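Local coordinates for probable sugar kinase (Clostridium perfringens, PDB 3KZH), which probably phosphorylates a sugar or related small molecule, being a kinase of the pfkB carbohydrate family, at residues Tyr8-Phe12 and Arg131-Glu135; Phe183-Lys187 and Leu263-Tyr267; Val16-Phe22 and His36-Gly42; Ala49-Arg54 and His77-Tyr83; Ala193-Ala197 and Ala210-Phe214. All blocks are in the same frame, centred on the assembly; numbering follows the deposited sequence.

Contact 1 (Tyr8-Phe12 and Arg131-Glu135)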
# COMPACT_ATOMS: atom_id res chain seq x y z
N TYR A 8 -6.29 -2.54 29.95
CA TYR A 8 -5.69 -2.84 28.66
C TYR A 8 -4.29 -3.41 28.75
O TYR A 8 -3.60 -3.25 29.77
CB TYR A 8 -5.66 -1.56 27.79
CG TYR A 8 -4.79 -0.43 28.33
CD1 TYR A 8 -3.45 -0.28 27.91
CD2 TYR A 8 -5.29 0.48 29.29
CE1 TYR A 8 -2.63 0.74 28.42
CE2 TYR A 8 -4.47 1.51 29.81
CZ TYR A 8 -3.15 1.62 29.37
OH TYR A 8 -2.35 2.59 29.90
N LEU A 9 -3.84 -3.96 27.63
CA LEU A 9 -2.49 -4.51 27.49
C LEU A 9 -1.78 -3.64 26.49
O LEU A 9 -2.31 -3.34 25.42
CB LEU A 9 -2.51 -5.95 26.95
CG LEU A 9 -1.35 -6.87 27.37
CD1 LEU A 9 -1.83 -8.28 27.30
CD2 LEU A 9 -0.04 -6.69 26.63
N LEU A 10 -0.54 -3.27 26.83
CA LEU A 10 0.27 -2.46 25.96
C LEU A 10 1.32 -3.28 25.24
O LEU A 10 1.98 -4.13 25.84
CB LEU A 10 0.92 -1.31 26.73
CG LEU A 10 1.82 -0.31 25.98
CD1 LEU A 10 1.07 0.44 24.88
CD2 LEU A 10 2.40 0.67 26.98
N VAL A 11 1.41 -3.07 23.93
CA VAL A 11 2.40 -3.72 23.09
C VAL A 11 3.19 -2.54 22.54
O VAL A 11 2.60 -1.59 22.04
CB VAL A 11 1.75 -4.57 21.94
CG1 VAL A 11 2.83 -5.25 21.09
CG2 VAL A 11 0.79 -5.62 22.49
N PHE A 12 4.51 -2.59 22.71
CA PHE A 12 5.40 -1.52 22.25
C PHE A 12 6.43 -2.11 21.28
O PHE A 12 7.23 -2.94 21.68
CB PHE A 12 6.08 -0.86 23.47
CG PHE A 12 6.98 0.32 23.14
CD1 PHE A 12 6.44 1.61 23.03
CD2 PHE A 12 8.37 0.14 22.99
CE1 PHE A 12 7.28 2.75 22.77
CE2 PHE A 12 9.23 1.25 22.73
CZ PHE A 12 8.67 2.56 22.62
N ARG A 131 4.11 8.38 29.34
CA ARG A 131 4.39 7.63 30.57
C ARG A 131 3.16 7.03 31.26
O ARG A 131 3.21 5.93 31.81
CB ARG A 131 5.17 8.50 31.57
CG ARG A 131 4.46 9.78 31.99
CD ARG A 131 5.16 10.47 33.13
NE ARG A 131 5.02 9.72 34.37
CZ ARG A 131 5.14 10.24 35.59
NH1 ARG A 131 5.42 11.53 35.75
NH2 ARG A 131 4.99 9.46 36.65
N GLU A 132 2.03 7.73 31.14
CA GLU A 132 0.76 7.32 31.73
C GLU A 132 0.17 6.08 31.04
O GLU A 132 -0.59 5.33 31.65
CB GLU A 132 -0.21 8.49 31.65
CG GLU A 132 -1.23 8.53 32.75
CD GLU A 132 -2.09 9.76 32.66
OE1 GLU A 132 -1.66 10.83 33.15
OE2 GLU A 132 -3.19 9.67 32.07
N ILE A 133 0.53 5.87 29.77
CA ILE A 133 0.06 4.70 29.03
C ILE A 133 0.79 3.46 29.55
O ILE A 133 0.17 2.41 29.74
CB ILE A 133 0.24 4.87 27.49
CG1 ILE A 133 -0.38 6.18 26.99
CG2 ILE A 133 -0.35 3.65 26.74
CD1 ILE A 133 -1.91 6.34 27.23
N PHE A 134 2.09 3.62 29.83
CA PHE A 134 2.93 2.55 30.37
C PHE A 134 2.56 2.21 31.81
O PHE A 134 2.27 1.06 32.12
CB PHE A 134 4.40 2.95 30.34
CG PHE A 134 4.99 3.03 28.96
CD1 PHE A 134 5.48 1.87 28.33
CD2 PHE A 134 5.12 4.27 28.32
CE1 PHE A 134 6.10 1.95 27.05
CE2 PHE A 134 5.74 4.37 27.05
CZ PHE A 134 6.23 3.21 26.41
N GLU A 135 2.47 3.24 32.66
CA GLU A 135 2.13 3.10 34.08
C GLU A 135 0.77 2.47 34.40
O GLU A 135 0.65 1.73 35.38
CB GLU A 135 2.26 4.45 34.80
CG GLU A 135 3.68 5.00 34.81
CD GLU A 135 3.82 6.39 35.41
OE1 GLU A 135 2.89 7.21 35.25
OE2 GLU A 135 4.86 6.65 36.05
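The side chain of Leu10 overlaps both Ile133 and Phe134, fixing the short helix 131-135 against strand 9-12, an inner strand of the large, mostly parallel sheet in this ribokinase-like alpha/beta fold. Its CD1 lies 4.0 Å from Ile133 CG2, and its CD2 comes to 3.6 Å from Phe134 CD1. Alternation along the strand sends Tyr8, Leu10 and Phe12 toward the helix, while Leu9 and Val11 serve the opposite face of the sheet. The two axes approach to 9.3 Å, with 123° between their N-to-C directions. The CA-to-CB bond of Phe134 leads away from the strand, yet its m rotamer swings the ring back, so that CZ reaches Phe12 CD1 at 3.7 Å; the two rings meet obliquely, with centroids 5.5 Å apart. Phe157 of helix 147-157 stacks on Phe134, and Leu153 of the same helix touches both phenylalanines, so the apolar layer continues sideways under the sheet. On the outward side Arg131 and Glu135 form a salt bridge one helical turn apart. The one hydrogen bond between strand segment and helix comes from Tyr8, whose OH donates to the carbonyl Ile133 O at 2.5 Å, near the plane of the tyrosine ring.

Contact 2 (Phe183-Lys187 and Leu263-Tyr267). With BGC (beta-D-glucopyranose), chain C.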
# COMPACT_ATOMS: atom_id res chain seq x y z
N PHE A 183 11.88 -8.39 33.98
CA PHE A 183 10.68 -8.86 33.31
C PHE A 183 9.85 -9.76 34.21
O PHE A 183 10.38 -10.50 35.04
CB PHE A 183 11.04 -9.62 32.03
CG PHE A 183 11.42 -8.74 30.88
CD1 PHE A 183 10.43 -8.19 30.04
CD2 PHE A 183 12.76 -8.45 30.61
CE1 PHE A 183 10.77 -7.36 28.94
CE2 PHE A 183 13.12 -7.62 29.52
CZ PHE A 183 12.12 -7.08 28.68
N HIS A 184 8.53 -9.64 34.06
CA HIS A 184 7.55 -10.45 34.79
C HIS A 184 7.42 -11.80 34.06
O HIS A 184 7.19 -12.83 34.68
CB HIS A 184 6.21 -9.69 34.82
CG HIS A 184 5.03 -10.51 35.25
ND1 HIS A 184 4.49 -11.52 34.47
CD2 HIS A 184 4.25 -10.44 36.35
CE1 HIS A 184 3.44 -12.03 35.08
NE2 HIS A 184 3.26 -11.39 36.22
N THR A 185 7.56 -11.77 32.75
CA THR A 185 7.44 -12.97 31.94
C THR A 185 8.42 -12.94 30.80
O THR A 185 8.65 -11.90 30.19
CB THR A 185 5.98 -13.11 31.35
OG1 THR A 185 5.06 -13.34 32.42
CG2 THR A 185 5.86 -14.28 30.34
N ILE A 186 9.08 -14.08 30.59
CA ILE A 186 9.97 -14.22 29.44
C ILE A 186 9.39 -15.42 28.67
O ILE A 186 8.79 -16.32 29.24
CB ILE A 186 11.48 -14.41 29.82
CG1 ILE A 186 11.72 -15.61 30.74
CG2 ILE A 186 12.04 -13.11 30.43
CD1 ILE A 186 13.12 -16.13 30.67
N LYS A 187 9.55 -15.40 27.34
CA LYS A 187 9.03 -16.45 26.50
C LYS A 187 10.11 -16.89 25.43
O LYS A 187 10.00 -16.54 24.22
CB LYS A 187 7.72 -16.04 25.83
CG LYS A 187 6.77 -17.25 25.54
CD LYS A 187 7.05 -17.95 24.25
CE LYS A 187 6.99 -17.05 23.04
NZ LYS A 187 8.05 -17.26 22.13
N LEU A 263 -0.83 -15.53 25.92
CA LEU A 263 -0.39 -15.30 27.30
C LEU A 263 -1.08 -14.03 27.78
O LEU A 263 -1.54 -13.94 28.91
CB LEU A 263 1.13 -15.07 27.39
CG LEU A 263 2.09 -16.21 27.05
CD1 LEU A 263 3.52 -15.71 27.16
CD2 LEU A 263 1.85 -17.41 27.96
N GLY A 264 -1.16 -13.06 26.85
CA GLY A 264 -1.83 -11.80 27.09
C GLY A 264 -3.29 -12.02 27.41
O GLY A 264 -3.76 -11.55 28.44
N TYR A 265 -3.96 -12.87 26.63
CA TYR A 265 -5.36 -13.21 26.86
C TYR A 265 -5.55 -13.88 28.24
O TYR A 265 -6.44 -13.49 29.01
CB TYR A 265 -5.87 -14.13 25.74
CG TYR A 265 -7.32 -14.57 25.86
CD1 TYR A 265 -8.36 -13.81 25.30
CD2 TYR A 265 -7.67 -15.73 26.61
CE1 TYR A 265 -9.72 -14.18 25.48
CE2 TYR A 265 -9.02 -16.11 26.80
CZ TYR A 265 -10.04 -15.33 26.23
OH TYR A 265 -11.36 -15.69 26.43
N GLY A 266 -4.70 -14.88 28.51
CA GLY A 266 -4.74 -15.63 29.76
C GLY A 266 -4.59 -14.80 31.02
O GLY A 266 -5.34 -14.98 31.98
N TYR A 267 -3.64 -13.86 30.98
CA TYR A 267 -3.36 -12.95 32.08
C TYR A 267 -4.52 -11.99 32.36
O TYR A 267 -4.91 -11.81 33.51
CB TYR A 267 -2.11 -12.11 31.74
CG TYR A 267 -0.78 -12.83 31.79
CD1 TYR A 267 -0.67 -14.13 32.32
CD2 TYR A 267 0.40 -12.20 31.33
CE1 TYR A 267 0.56 -14.79 32.38
CE2 TYR A 267 1.67 -12.86 31.39
CZ TYR A 267 1.73 -14.16 31.92
OH TYR A 267 2.91 -14.84 32.00
C2 BGC C . 11.15 -17.19 18.29
C3 BGC C . 10.09 -18.22 17.80
C4 BGC C . 9.58 -18.90 19.14
C5 BGC C . 8.97 -17.86 20.16
C6 BGC C . 8.49 -18.42 21.44
C1 BGC C . 10.45 -16.19 19.21
O1 BGC C . 11.28 -15.35 19.58
O2 BGC C . 11.60 -16.57 17.28
O3 BGC C . 10.77 -19.05 17.10
O4 BGC C . 8.69 -19.82 18.81
O5 BGC C . 9.92 -16.86 20.44
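Helix 255-268 packs on the short strand 185-186 of the central sheet in this ribokinase-like fold, and the side-chain rotamers reveal how they meet. Thr185, in the m rotamer, turns OG1 to Tyr267 OH at 2.7 Å, a hydrogen bond in which either hydroxyl could be the donor. Tyr267 is also m at chi1, which extends its ring from the helix toward the strand. His184, with chi1 t, hydrogen-bonds through ND1 to Thr185 OG1 at 2.8 Å, again with either as donor, and presents its ring edge to the tyrosine face in an offset edge-to-face pair, centroids 5.6 Å apart and planes at 75°. Tyr139 of strand 139-143, two strands away, meets both rings. Leu263 (m, t) fills the space beyond Thr185: its CD1 touches Thr185 CG2 at 4.2 Å and Lys187 CG at 3.9 Å. Lys187 starts toward the helix, but m turns at chi2 and chi3 carry its end away to the sugar pocket, where Asp166, Val168 and Glu192 hydrogen-bond the glucopyranose. There Lys187 NZ is covalently bonded to BGC C6 at 1.4 Å.

Contact 3 (Val16-Phe22 and His36-Gly42)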
# COMPACT_ATOMS: atom_id res chain seq x y z
N VAL A 16 5.96 -3.09 10.26
CA VAL A 16 6.58 -3.12 8.94
C VAL A 16 5.57 -3.51 7.87
O VAL A 16 4.74 -4.39 8.10
CB VAL A 16 7.76 -4.15 8.87
CG1 VAL A 16 8.52 -4.02 7.53
CG2 VAL A 16 8.72 -4.00 10.05
N VAL A 17 5.62 -2.84 6.72
CA VAL A 17 4.77 -3.18 5.59
C VAL A 17 5.70 -3.88 4.58
O VAL A 17 6.66 -3.28 4.12
CB VAL A 17 4.11 -1.94 4.90
CG1 VAL A 17 3.31 -2.36 3.66
CG2 VAL A 17 3.17 -1.23 5.86
N ASP A 18 5.43 -5.15 4.29
CA ASP A 18 6.22 -5.92 3.32
C ASP A 18 5.57 -5.87 1.92
O ASP A 18 4.37 -6.06 1.79
CB ASP A 18 6.34 -7.38 3.75
CG ASP A 18 7.27 -7.58 4.93
OD1 ASP A 18 8.34 -6.96 4.98
OD2 ASP A 18 6.93 -8.41 5.81
N VAL A 19 6.36 -5.52 0.91
CA VAL A 19 5.90 -5.45 -0.49
C VAL A 19 6.78 -6.40 -1.30
O VAL A 19 7.95 -6.13 -1.56
CB VAL A 19 5.97 -3.99 -1.07
CG1 VAL A 19 5.25 -3.93 -2.42
CG2 VAL A 19 5.34 -2.98 -0.12
N PHE A 20 6.20 -7.54 -1.67
CA PHE A 20 6.91 -8.58 -2.40
C PHE A 20 6.46 -8.76 -3.85
O PHE A 20 5.27 -8.88 -4.13
CB PHE A 20 6.75 -9.93 -1.69
CG PHE A 20 7.52 -10.06 -0.40
CD1 PHE A 20 8.93 -10.05 -0.40
CD2 PHE A 20 6.83 -10.26 0.81
CE1 PHE A 20 9.66 -10.25 0.81
CE2 PHE A 20 7.55 -10.46 2.03
CZ PHE A 20 8.97 -10.46 2.03
N GLY A 21 7.44 -8.79 -4.76
CA GLY A 21 7.16 -9.00 -6.17
C GLY A 21 7.69 -10.35 -6.61
O GLY A 21 8.89 -10.57 -6.60
N PHE A 22 6.78 -11.26 -6.95
CA PHE A 22 7.13 -12.61 -7.38
C PHE A 22 7.12 -12.69 -8.90
O PHE A 22 6.08 -12.44 -9.52
CB PHE A 22 6.12 -13.64 -6.83
CG PHE A 22 6.05 -13.70 -5.33
CD1 PHE A 22 6.79 -14.66 -4.61
CD2 PHE A 22 5.23 -12.80 -4.61
CE1 PHE A 22 6.72 -14.73 -3.18
CE2 PHE A 22 5.15 -12.85 -3.19
CZ PHE A 22 5.90 -13.82 -2.48
N HIS A 36 3.62 -10.95 -9.78
CA HIS A 36 2.56 -10.77 -8.81
C HIS A 36 3.06 -10.03 -7.58
O HIS A 36 4.03 -10.45 -6.95
CB HIS A 36 1.95 -12.13 -8.43
CG HIS A 36 0.77 -12.03 -7.52
ND1 HIS A 36 -0.30 -11.20 -7.77
CD2 HIS A 36 0.49 -12.64 -6.34
CE1 HIS A 36 -1.18 -11.31 -6.80
NE2 HIS A 36 -0.73 -12.18 -5.92
N VAL A 37 2.37 -8.95 -7.24
CA VAL A 37 2.69 -8.13 -6.08
C VAL A 37 1.83 -8.52 -4.88
O VAL A 37 0.60 -8.59 -4.97
CB VAL A 37 2.52 -6.63 -6.38
CG1 VAL A 37 2.91 -5.77 -5.16
CG2 VAL A 37 3.36 -6.25 -7.56
N LYS A 38 2.50 -8.77 -3.76
CA LYS A 38 1.85 -9.16 -2.51
C LYS A 38 2.22 -8.13 -1.44
O LYS A 38 3.39 -7.83 -1.23
CB LYS A 38 2.32 -10.57 -2.11
CG LYS A 38 1.29 -11.46 -1.43
CD LYS A 38 1.17 -11.20 0.08
CE LYS A 38 -0.11 -11.82 0.64
NZ LYS A 38 -0.44 -11.30 2.01
N ILE A 39 1.20 -7.56 -0.81
CA ILE A 39 1.39 -6.58 0.27
C ILE A 39 0.91 -7.23 1.58
O ILE A 39 -0.21 -7.74 1.66
CB ILE A 39 0.60 -5.25 0.03
CG1 ILE A 39 0.87 -4.68 -1.36
CG2 ILE A 39 1.03 -4.20 1.05
CD1 ILE A 39 -0.12 -5.17 -2.42
N SER A 40 1.78 -7.23 2.58
CA SER A 40 1.45 -7.80 3.89
C SER A 40 2.02 -6.98 5.03
O SER A 40 3.03 -6.30 4.87
CB SER A 40 1.92 -9.25 3.99
OG SER A 40 3.33 -9.35 3.85
N PHE A 41 1.37 -7.06 6.18
CA PHE A 41 1.80 -6.35 7.38
C PHE A 41 2.61 -7.26 8.30
O PHE A 41 2.21 -8.39 8.59
CB PHE A 41 0.60 -5.78 8.13
CG PHE A 41 -0.25 -4.84 7.32
CD1 PHE A 41 0.32 -3.78 6.59
CD2 PHE A 41 -1.64 -5.00 7.30
CE1 PHE A 41 -0.48 -2.88 5.86
CE2 PHE A 41 -2.46 -4.11 6.56
CZ PHE A 41 -1.87 -3.04 5.85
N GLY A 42 3.75 -6.75 8.75
CA GLY A 42 4.64 -7.51 9.60
C GLY A 42 5.15 -6.76 10.81
O GLY A 42 4.65 -5.69 11.15
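Main-chain hydrogen bonds dominate this antiparallel hairpin of strands 16-23 and 32-42, which forms one side of the small four-stranded sheet, the beta lid characteristic of ribokinase-like kinases. Eight bonds link four hydrogen-bonded pairs without a break in register: Val16 with Gly42, Asp18 with Ser40, Phe20 with Lys38 and Phe22 with His36. The shortest runs from Gly42 N to Val16 O at 2.6 Å. CA-H...O contacts, as between Val37 CA and Phe20 O at 3.3 Å, add to the ladder around Val19-Ile39 and Gly21-Val37. On the outer edge of strand 32-42, Val37 N donates to Asp115 of the second subunit.

Apolar contacts lie on the face of Val17, Val19, Val37, Ile39 and Phe41. Val17 CG1 meets Ile39 CG2 at 3.9 Å, and Val17 CG2 meets the edge of the Phe41 ring. Helix 69-81 packs on part of this face.

On the other face Asp18 CB lies 3.6 Å from Ser40 OG, and Phe22 CE2 3.8 Å from Lys38 CB. The chemistry implies a two-sided ribbon held along its whole length by main-chain hydrogen bonds: one face is apolar, the other mixed, and the second subunit meets the apolar face and the outer strand edge.

Contact 4 (Ala49-Arg54 and His77-Tyr83)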
# COMPACT_ATOMS: atom_id res chain seq x y z
N ALA A 49 0.01 -7.79 18.64
CA ALA A 49 -1.12 -6.88 18.85
C ALA A 49 -2.35 -7.27 18.03
O ALA A 49 -3.47 -7.19 18.55
CB ALA A 49 -0.71 -5.47 18.52
N GLU A 50 -2.14 -7.73 16.79
CA GLU A 50 -3.25 -8.17 15.92
C GLU A 50 -3.91 -9.42 16.50
O GLU A 50 -5.13 -9.43 16.70
CB GLU A 50 -2.83 -8.42 14.45
CG GLU A 50 -4.06 -8.50 13.52
CD GLU A 50 -3.82 -8.98 12.08
OE1 GLU A 50 -2.76 -8.71 11.48
OE2 GLU A 50 -4.75 -9.61 11.53
N ASN A 51 -3.10 -10.43 16.83
CA ASN A 51 -3.56 -11.71 17.40
C ASN A 51 -4.35 -11.51 18.72
O ASN A 51 -5.32 -12.21 18.97
CB ASN A 51 -2.37 -12.65 17.69
CG ASN A 51 -1.72 -13.19 16.43
OD1 ASN A 51 -0.58 -12.83 16.10
ND2 ASN A 51 -2.40 -14.12 15.78
N MSE A 52 -3.93 -10.50 19.49
CA MSE A 52 -4.53 -10.11 20.78
C MSE A 52 -5.92 -9.48 20.59
O MSE A 52 -6.88 -9.86 21.26
CB MSE A 52 -3.63 -9.12 21.52
CG MSE A 52 -2.66 -9.74 22.50
SE MSE A 52 -1.67 -8.48 23.55
CE MSE A 52 -0.30 -9.71 24.24
N ALA A 53 -6.00 -8.51 19.68
CA ALA A 53 -7.24 -7.81 19.36
C ALA A 53 -8.24 -8.78 18.72
O ALA A 53 -9.45 -8.68 18.97
CB ALA A 53 -6.94 -6.65 18.42
N ARG A 54 -7.71 -9.75 17.97
CA ARG A 54 -8.52 -10.77 17.31
C ARG A 54 -9.25 -11.70 18.28
O ARG A 54 -10.34 -12.16 17.98
CB ARG A 54 -7.67 -11.61 16.34
CG ARG A 54 -7.57 -11.00 14.94
CD ARG A 54 -6.65 -11.78 14.02
NE ARG A 54 -6.73 -11.31 12.64
CZ ARG A 54 -7.59 -11.78 11.73
NH1 ARG A 54 -8.44 -12.74 12.04
NH2 ARG A 54 -7.62 -11.25 10.52
N HIS A 77 -6.07 -0.81 9.10
CA HIS A 77 -6.15 -2.23 9.46
C HIS A 77 -6.35 -2.37 10.98
O HIS A 77 -7.09 -3.24 11.42
CB HIS A 77 -4.89 -2.97 9.01
CG HIS A 77 -4.93 -4.45 9.24
ND1 HIS A 77 -5.73 -5.30 8.49
CD2 HIS A 77 -4.27 -5.24 10.11
CE1 HIS A 77 -5.55 -6.54 8.90
NE2 HIS A 77 -4.67 -6.53 9.88
N SER A 78 -5.75 -1.45 11.74
CA SER A 78 -5.87 -1.43 13.19
C SER A 78 -7.27 -1.08 13.68
O SER A 78 -7.72 -1.60 14.70
CB SER A 78 -4.81 -0.50 13.81
OG SER A 78 -5.05 0.88 13.58
N LYS A 79 -7.97 -0.23 12.92
CA LYS A 79 -9.34 0.17 13.24
C LYS A 79 -10.32 -0.94 12.85
O LYS A 79 -11.36 -1.10 13.48
CB LYS A 79 -9.73 1.47 12.52
CG LYS A 79 -9.00 2.72 13.02
CD LYS A 79 -9.30 3.88 12.10
CE LYS A 79 -8.67 5.17 12.58
NZ LYS A 79 -8.80 6.25 11.55
N LYS A 80 -9.95 -1.72 11.83
CA LYS A 80 -10.77 -2.84 11.36
C LYS A 80 -10.70 -4.01 12.35
O LYS A 80 -11.73 -4.58 12.72
CB LYS A 80 -10.30 -3.29 9.97
CG LYS A 80 -11.06 -4.47 9.36
CD LYS A 80 -10.32 -5.04 8.17
CE LYS A 80 -10.93 -6.37 7.76
NZ LYS A 80 -10.19 -7.05 6.66
N ILE A 81 -9.48 -4.35 12.79
CA ILE A 81 -9.25 -5.45 13.73
C ILE A 81 -9.53 -5.04 15.19
O ILE A 81 -10.19 -5.77 15.93
CB ILE A 81 -7.81 -6.05 13.59
CG1 ILE A 81 -7.57 -6.57 12.16
CG2 ILE A 81 -7.58 -7.18 14.61
CD1 ILE A 81 -8.57 -7.64 11.64
N GLY A 82 -9.03 -3.88 15.59
CA GLY A 82 -9.28 -3.44 16.95
C GLY A 82 -8.09 -3.22 17.86
O GLY A 82 -8.27 -3.21 19.07
N TYR A 83 -6.89 -3.12 17.29
CA TYR A 83 -5.71 -2.84 18.11
C TYR A 83 -5.46 -1.33 17.99
O TYR A 83 -5.19 -0.81 16.91
CB TYR A 83 -4.49 -3.73 17.76
CG TYR A 83 -4.00 -3.79 16.32
CD1 TYR A 83 -2.85 -3.10 15.93
CD2 TYR A 83 -4.66 -4.57 15.36
CE1 TYR A 83 -2.35 -3.18 14.60
CE2 TYR A 83 -4.17 -4.67 14.01
CZ TYR A 83 -3.01 -3.95 13.65
OH TYR A 83 -2.56 -3.95 12.35
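This is a helix-helix contact of the ribokinase-like alpha/beta fold, beside the edge strand 83-84 of the central sheet, where helix 44-54 lies next to the C-terminal end of helix 69-81 and the turn leading into that strand. The short segment axes run 10.3 Å apart at 26° to each other, and the two segments come nearest at Ala53 and Tyr83, CA atoms 5.3 Å apart. Small residues allow this: Ala53 CB touches Ile81 CG2 at 3.9 Å, Gly82 C at 3.7 Å and Tyr83 CB at 3.9 Å, while Ala49 CB lies 4.1 Å from Tyr83 CD1. Gly82 leaves the helix with positive phi, a conformation that calls for glycine, and brings Tyr83 back toward helix 44-54. Ile81 CG2 also packs on the aliphatic carbons Glu50 CG and Arg54 CG, at 3.9 and 3.8 Å. The Glu50 carboxylate bridges to Arg46 and to Arg54, whose NE lies 2.8 Å from Glu50 OE2. Across the helices, His77 NE2 gives Glu50 OE1 a weak hydrogen bond of 3.3 Å.

Contact 5 (Ala193-Ala197 and Ala210-Phe214)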
# COMPACT_ATOMS: atom_id res chain seq x y z
N ALA A 193 16.76 -19.76 25.43
CA ALA A 193 16.80 -20.00 26.87
C ALA A 193 18.19 -20.43 27.33
O ALA A 193 18.58 -20.16 28.46
CB ALA A 193 15.78 -21.06 27.26
N GLU A 194 18.93 -21.09 26.43
CA GLU A 194 20.30 -21.54 26.69
C GLU A 194 21.23 -20.33 26.77
O GLU A 194 22.10 -20.26 27.64
CB GLU A 194 20.78 -22.48 25.59
CG GLU A 194 20.04 -23.79 25.55
CD GLU A 194 20.49 -24.70 24.44
OE1 GLU A 194 20.79 -25.88 24.74
OE2 GLU A 194 20.55 -24.25 23.28
N ILE A 195 20.98 -19.36 25.88
CA ILE A 195 21.76 -18.13 25.79
C ILE A 195 21.52 -17.28 27.04
O ILE A 195 22.48 -16.81 27.66
CB ILE A 195 21.37 -17.29 24.52
CG1 ILE A 195 21.45 -18.12 23.24
CG2 ILE A 195 22.26 -16.07 24.40
CD1 ILE A 195 22.80 -18.74 22.91
N LEU A 196 20.25 -17.16 27.43
CA LEU A 196 19.83 -16.39 28.60
C LEU A 196 20.24 -17.01 29.94
O LEU A 196 20.50 -16.28 30.91
CB LEU A 196 18.32 -16.13 28.56
CG LEU A 196 17.67 -15.30 27.46
CD1 LEU A 196 16.17 -15.42 27.59
CD2 LEU A 196 18.10 -13.85 27.50
N ALA A 197 20.29 -18.34 29.99
CA ALA A 197 20.67 -19.07 31.21
C ALA A 197 22.18 -19.23 31.36
O ALA A 197 22.72 -19.13 32.47
CB ALA A 197 19.97 -20.42 31.26
N ALA A 210 16.90 -24.24 34.40
CA ALA A 210 16.89 -22.98 33.64
C ALA A 210 15.78 -22.06 34.11
O ALA A 210 16.02 -20.90 34.47
CB ALA A 210 16.72 -23.26 32.17
N SER A 211 14.57 -22.63 34.19
CA SER A 211 13.41 -21.89 34.64
C SER A 211 13.50 -21.48 36.11
O SER A 211 13.12 -20.35 36.44
CB SER A 211 12.13 -22.66 34.33
OG SER A 211 12.08 -23.92 34.95
N ASN A 212 14.10 -22.33 36.96
CA ASN A 212 14.30 -22.02 38.39
C ASN A 212 15.30 -20.88 38.58
O ASN A 212 15.15 -20.07 39.50
CB ASN A 212 14.78 -23.25 39.17
CG ASN A 212 13.64 -24.14 39.66
OD1 ASN A 212 12.49 -23.69 39.83
ND2 ASN A 212 13.95 -25.41 39.90
N TYR A 213 16.28 -20.82 37.69
CA TYR A 213 17.30 -19.77 37.69
C TYR A 213 16.66 -18.43 37.30
O TYR A 213 16.97 -17.40 37.90
CB TYR A 213 18.44 -20.18 36.72
CG TYR A 213 19.39 -19.06 36.33
CD1 TYR A 213 20.31 -18.53 37.25
CD2 TYR A 213 19.33 -18.50 35.03
CE1 TYR A 213 21.16 -17.44 36.89
CE2 TYR A 213 20.17 -17.42 34.66
CZ TYR A 213 21.07 -16.90 35.60
OH TYR A 213 21.87 -15.84 35.24
N PHE A 214 15.78 -18.46 36.30
CA PHE A 214 15.07 -17.26 35.84
C PHE A 214 14.17 -16.70 36.93
O PHE A 214 14.12 -15.49 37.13
CB PHE A 214 14.25 -17.54 34.57
CG PHE A 214 15.08 -17.86 33.35
CD1 PHE A 214 16.23 -17.12 33.02
CD2 PHE A 214 14.68 -18.91 32.49
CE1 PHE A 214 16.98 -17.41 31.85
CE2 PHE A 214 15.42 -19.23 31.32
CZ PHE A 214 16.57 -18.47 31.00
O HOH W 1 20.78 -14.03 32.80
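Ala193 begins the contact with its backbone as well as its methyl group: the carbonyl Ala193 O lies 3.7 Å from Phe214 CZ, near the plane of that ring, and Ala193 CB is 4.5 Å from Phe214 CE2. Glu194 and Ile195 point away from helix 204-217; Ile195 packs instead on helix 170-174. At Leu196 the chain returns to the interface, and Leu196 CB rests 3.8 Å from Phe214 CE1. Its carbonyl has a wetter partner: a water donates a hydrogen bond to Leu196 O at 3.0 Å and is also hydrogen-bonded to Tyr213 OH at 3.2 Å. Ala197 closes the segment at the nearest backbone approach, its CA 6.0 Å from that of Ala210. The methyl Ala197 CB touches Ala210 CB at 4.4 Å, Tyr213 CD2 at 4.3 Å and Phe214 CZ at 3.9 Å. The helical segments cross at 49°, 10.3 Å apart, against strand 221-225 of the ribokinase-like central sheet, whose Val222 and Ile224 touch Phe214 and Ala193. With no direct hydrogen bond between the segments, the contact rests mainly on apolar packing of Phe214 against Ala193, Leu196 and Ala197, while one water bridges Leu196 O and Tyr213 OH.

Strand 9-12 opens contact 1, whose long loop closes only at helix 131-135. Within that loop lie contact 3, a hairpin closed early in the lid, and then contact 4, which joins the two helices after it; these two follow in series, and Phe41 CE2 meets His77 CB where they touch. After contact 1 has closed, contact 2 runs from strand 185-186 to helix 255-268 and encloses contact 5, which Ile186 and Phe214 join to it. Contacts 1, 2 and 4 converge where Met52 and Gly264 pack on Leu9. Contacts 3 and 5 lie farthest apart, their centres about 36 Å from each other across the chain, lid at one end and helices on the sheet at the other.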